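Mannosylglycerate hydrolase MGH1-like glycoside hydrolase domain-containing protein (Thermus thermophilus HB8, PDB 4WVA) hydrolyses mannosylglycerate, a solute made by thermophiles under osmotic stress, to mannose and glycerate, and acts on glucosylglycerate with similar efficiency. Local coordinates at residues Val354-Ala363 and Ala375-Met386. Residues are numbered along the deposited sequence; the frame is centred on the assembly and turned at random.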
loop_
_atom_site.group_PDB
_atom_site.type_symbol
_atom_site.label_atom_id
_atom_site.label_comp_id
_atom_site.label_asym_id
_atom_site.label_seq_id
_atom_site.Cartn_x
_atom_site.Cartn_y
_atom_site.Cartn_z
ATOM N N VAL A 354 20.241 -22.404 -11.067
ATOM C CA VAL A 354 19.253 -21.538 -11.708
ATOM C C VAL A 354 18.043 -22.365 -12.110
ATOM O O VAL A 354 18.156 -23.462 -12.685
ATOM C CB VAL A 354 19.838 -20.853 -12.973
ATOM C CG1 VAL A 354 18.774 -20.064 -13.736
ATOM C CG2 VAL A 354 20.994 -19.914 -12.621
ATOM N N TRP A 355 16.866 -21.832 -11.820
ATOM C CA TRP A 355 15.599 -22.474 -12.136
ATOM C C TRP A 355 14.770 -21.574 -13.027
ATOM O O TRP A 355 14.607 -20.382 -12.775
ATOM C CB TRP A 355 14.808 -22.765 -10.866
ATOM C CG TRP A 355 15.405 -23.837 -9.991
ATOM C CD1 TRP A 355 16.509 -23.747 -9.199
ATOM C CD2 TRP A 355 14.894 -25.153 -9.821
ATOM N NE1 TRP A 355 16.727 -24.944 -8.546
ATOM C CE2 TRP A 355 15.742 -25.821 -8.905
ATOM C CE3 TRP A 355 13.799 -25.837 -10.351
ATOM C CZ2 TRP A 355 15.512 -27.128 -8.500
ATOM C CZ3 TRP A 355 13.577 -27.135 -9.966
ATOM C CH2 TRP A 355 14.427 -27.771 -9.040
ATOM N N ILE A 356 14.182 -22.160 -14.051
ATOM C CA ILE A 356 13.483 -21.359 -15.039
ATOM C C ILE A 356 12.196 -20.744 -14.492
ATOM O O ILE A 356 11.858 -19.597 -14.835
ATOM C CB ILE A 356 13.193 -22.186 -16.312
ATOM C CG1 ILE A 356 14.483 -22.773 -16.894
ATOM C CG2 ILE A 356 12.497 -21.357 -17.371
ATOM C CD1 ILE A 356 15.565 -21.795 -17.278
ATOM N N ASN A 357 11.438 -21.497 -13.697
ATOM C CA ASN A 357 10.200 -20.956 -13.146
ATOM C C ASN A 357 10.421 -19.729 -12.234
ATOM O O ASN A 357 9.637 -18.764 -12.258
ATOM C CB ASN A 357 9.387 -22.037 -12.424
ATOM C CG ASN A 357 10.036 -22.504 -11.135
ATOM O OD1 ASN A 357 11.249 -22.686 -11.061
ATOM N ND2 ASN A 357 9.220 -22.715 -10.109
ATOM N N VAL A 358 11.486 -19.778 -11.436
ATOM C CA VAL A 358 11.826 -18.663 -10.551
ATOM C C VAL A 358 12.384 -17.487 -11.369
ATOM O O VAL A 358 12.027 -16.327 -11.110
ATOM C CB VAL A 358 12.772 -19.100 -9.411
ATOM C CG1 VAL A 358 13.176 -17.905 -8.561
ATOM C CG2 VAL A 358 12.075 -20.157 -8.559
ATOM N N ASN A 359 13.226 -17.751 -12.371
ATOM C CA ASN A 359 13.646 -16.662 -13.265
ATOM C C ASN A 359 12.426 -15.946 -13.839
ATOM O O ASN A 359 12.388 -14.709 -13.932
ATOM C CB ASN A 359 14.488 -17.162 -14.452
ATOM C CG ASN A 359 15.985 -17.163 -14.185
ATOM O OD1 ASN A 359 16.817 -16.801 -15.080
ATOM N ND2 ASN A 359 16.355 -17.551 -13.022
ATOM N N TRP A 360 11.440 -16.737 -14.276
ATOM C CA TRP A 360 10.219 -16.187 -14.862
ATOM C C TRP A 360 9.409 -15.342 -13.856
ATOM O O TRP A 360 9.060 -14.184 -14.158
ATOM C CB TRP A 360 9.382 -17.296 -15.499
ATOM C CG TRP A 360 8.101 -16.756 -16.058
ATOM C CD1 TRP A 360 7.944 -16.024 -17.208
ATOM C CD2 TRP A 360 6.812 -16.862 -15.465
ATOM N NE1 TRP A 360 6.624 -15.676 -17.360
ATOM C CE2 TRP A 360 5.910 -16.172 -16.305
ATOM C CE3 TRP A 360 6.322 -17.483 -14.307
ATOM C CZ2 TRP A 360 4.553 -16.080 -16.019
ATOM C CZ3 TRP A 360 4.968 -17.394 -14.027
ATOM C CH2 TRP A 360 4.100 -16.693 -14.882
ATOM N N MET A 361 9.140 -15.879 -12.661
ATOM C CA MET A 361 8.341 -15.117 -11.689
ATOM C C MET A 361 9.064 -13.843 -11.263
ATOM O O MET A 361 8.445 -12.791 -11.102
ATOM C CB MET A 361 8.002 -15.932 -10.453
ATOM C CG MET A 361 7.000 -17.032 -10.710
ATOM S SD MET A 361 6.553 -17.982 -9.240
ATOM C CE MET A 361 7.998 -18.999 -9.020
ATOM N N VAL A 362 10.370 -13.937 -11.061
ATOM C CA VAL A 362 11.152 -12.778 -10.622
ATOM C C VAL A 362 11.291 -11.732 -11.740
ATOM O O VAL A 362 11.222 -10.546 -11.466
ATOM C CB VAL A 362 12.510 -13.214 -10.036
ATOM C CG1 VAL A 362 13.362 -12.015 -9.662
ATOM C CG2 VAL A 362 12.269 -14.086 -8.827
ATOM N N ALA A 363 11.469 -12.170 -12.988
ATOM C CA ALA A 363 11.448 -11.240 -14.128
ATOM C C ALA A 363 10.108 -10.521 -14.240
ATOM O O ALA A 363 10.070 -9.311 -14.452
ATOM C CB ALA A 363 11.742 -11.974 -15.426
ATOM N N ALA A 375 14.705 -7.529 -15.776
ATOM C CA ALA A 375 13.755 -8.527 -16.307
ATOM C C ALA A 375 14.279 -9.143 -17.611
ATOM O O ALA A 375 14.217 -10.364 -17.823
ATOM C CB ALA A 375 12.384 -7.909 -16.513
ATOM N N ALA A 376 14.832 -8.296 -18.479
ATOM C CA ALA A 376 15.357 -8.769 -19.766
ATOM C C ALA A 376 16.561 -9.692 -19.589
ATOM O O ALA A 376 16.733 -10.658 -20.330
ATOM C CB ALA A 376 15.722 -7.577 -20.636
ATOM N N ARG A 377 17.401 -9.381 -18.614
ATOM C CA ARG A 377 18.551 -10.221 -18.292
ATOM C C ARG A 377 18.128 -11.606 -17.795
ATOM O O ARG A 377 18.715 -12.609 -18.176
ATOM C CB ARG A 377 19.424 -9.484 -17.264
ATOM C CG ARG A 377 20.546 -10.280 -16.657
ATOM C CD ARG A 377 21.580 -10.746 -17.645
ATOM N NE ARG A 377 22.510 -11.696 -17.038
ATOM C CZ ARG A 377 23.400 -11.398 -16.097
ATOM N NH1 ARG A 377 23.514 -10.150 -15.608
ATOM N NH2 ARG A 377 24.183 -12.360 -15.633
ATOM N N LEU A 378 17.121 -11.656 -16.918
ATOM C CA LEU A 378 16.604 -12.916 -16.401
ATOM C C LEU A 378 15.998 -13.774 -17.506
ATOM O O LEU A 378 16.189 -14.994 -17.555
ATOM C CB LEU A 378 15.541 -12.653 -15.306
ATOM C CG LEU A 378 16.127 -12.084 -14.021
ATOM C CD1 LEU A 378 15.088 -11.376 -13.185
ATOM C CD2 LEU A 378 16.787 -13.200 -13.243
ATOM N N LYS A 379 15.248 -13.140 -18.401
ATOM C CA LYS A 379 14.766 -13.834 -19.601
ATOM C C LYS A 379 15.899 -14.327 -20.497
ATOM O O LYS A 379 15.935 -15.490 -20.898
ATOM C CB LYS A 379 13.859 -12.922 -20.403
ATOM C CG LYS A 379 13.252 -13.596 -21.623
ATOM C CD LYS A 379 12.354 -12.653 -22.389
ATOM C CE LYS A 379 11.866 -13.337 -23.664
ATOM N NZ LYS A 379 11.017 -12.433 -24.478
ATOM N N ALA A 380 16.808 -13.432 -20.842
ATOM C CA ALA A 380 17.908 -13.807 -21.727
ATOM C C ALA A 380 18.723 -14.973 -21.153
ATOM O O ALA A 380 19.062 -15.912 -21.868
ATOM C CB ALA A 380 18.798 -12.603 -21.976
ATOM N N ASP A 381 19.045 -14.919 -19.864
ATOM C CA ASP A 381 19.785 -16.015 -19.250
ATOM C C ASP A 381 18.995 -17.329 -19.289
ATOM O O ASP A 381 19.537 -18.380 -19.634
ATOM C CB ASP A 381 20.197 -15.664 -17.823
ATOM C CG ASP A 381 21.377 -14.705 -17.780
ATOM O OD1 ASP A 381 21.917 -14.350 -18.866
ATOM O OD2 ASP A 381 21.757 -14.280 -16.666
ATOM N N ALA A 382 17.717 -17.281 -18.925
ATOM C CA ALA A 382 16.877 -18.485 -18.992
ATOM C C ALA A 382 16.858 -19.098 -20.394
ATOM O O ALA A 382 17.045 -20.308 -20.556
ATOM C CB ALA A 382 15.465 -18.175 -18.539
ATOM N N LEU A 383 16.657 -18.260 -21.403
ATOM C CA LEU A 383 16.574 -18.747 -22.784
ATOM C C LEU A 383 17.924 -19.267 -23.303
ATOM O O LEU A 383 17.971 -20.303 -23.966
ATOM C CB LEU A 383 15.979 -17.689 -23.710
ATOM C CG LEU A 383 14.544 -17.268 -23.380
ATOM C CD1 LEU A 383 14.038 -16.328 -24.444
ATOM C CD2 LEU A 383 13.585 -18.443 -23.247
ATOM N N ALA A 384 19.011 -18.580 -22.953
ATOM C CA ALA A 384 20.370 -19.026 -23.305
ATOM C C ALA A 384 20.677 -20.409 -22.722
ATOM O O ALA A 384 21.224 -21.293 -23.403
ATOM C CB ALA A 384 21.401 -18.013 -22.836
ATOM N N LEU A 385 20.313 -20.602 -21.461
ATOM C CA LEU A 385 20.537 -21.888 -20.793
ATOM C C LEU A 385 19.807 -23.022 -21.525
ATOM O O LEU A 385 20.368 -24.108 -21.763
ATOM C CB LEU A 385 20.061 -21.788 -19.348
ATOM C CG LEU A 385 20.958 -20.968 -18.411
ATOM C CD1 LEU A 385 20.267 -20.740 -17.066
ATOM C CD2 LEU A 385 22.287 -21.673 -18.206
ATOM N N MET A 386 18.551 -22.772 -21.885
ATOM C CA MET A 386 17.732 -23.791 -22.552
ATOM C C MET A 386 18.187 -24.027 -23.992
ATOM O O MET A 386 18.162 -25.167 -24.462
ATOM C CB MET A 386 16.259 -23.409 -22.470
ATOM C CG MET A 386 15.774 -23.423 -21.026
ATOM S SD MET A 386 14.002 -23.279 -20.809
ATOM C CE MET A 386 13.742 -21.525 -21.025
#
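Ile-356 and Met-386 meet tip to tip at one end of an antiparallel helix pair, whose axes approach to 8.8 Å at 161°. CE of Met-386 lies 3.9 Å from CG2 of Ile-356, and SD of Met-386 packs beside CG1 of Ile-356. A bend at the sulfur of Met-386 (chi3 -79°) folds the methyl back onto this isoleucine. CD1 of Ile-356 rests 3.8 Å from CB of Ala-382. The side chains of Val-354 and Leu-385 cross at an angle, with CG1 of Val-354 3.7 Å from CD1 of Leu-385. With alanine in place of Met-386, sulfur and methyl are lost and a gap would probably open beside Ile-356.

At the other end Ala-363 and Ala-375 are small, and Leu-378 packs beside them. CB of Ala-363 sits 3.9 Å from CB of Leu-378, and CA of Ala-363 comes within 4.2 Å of CA of Ala-375. CD1 of Leu-378 reaches the backbone of Ala-363 and the CG1 methyl of Val-362.

The polar part is the amide end of Asn-359, which lies close to the Leu-378 carbonyl midway along the pair. NE of Arg-377 donates to OD2 of Asp-381 at 2.7 Å in a salt bridge.

The two helices are consecutive in the (alpha/alpha)6 barrel. Helix 33-43 and helix 409-418 also pack on 356-363, and Trp-355 stacks on Trp-350, a probable substrate-binding residue. Close apolar fit mainly holds the pair, so placing the inner helix start near the probable catalytic base Glu-393 probably depends on side-chain shape.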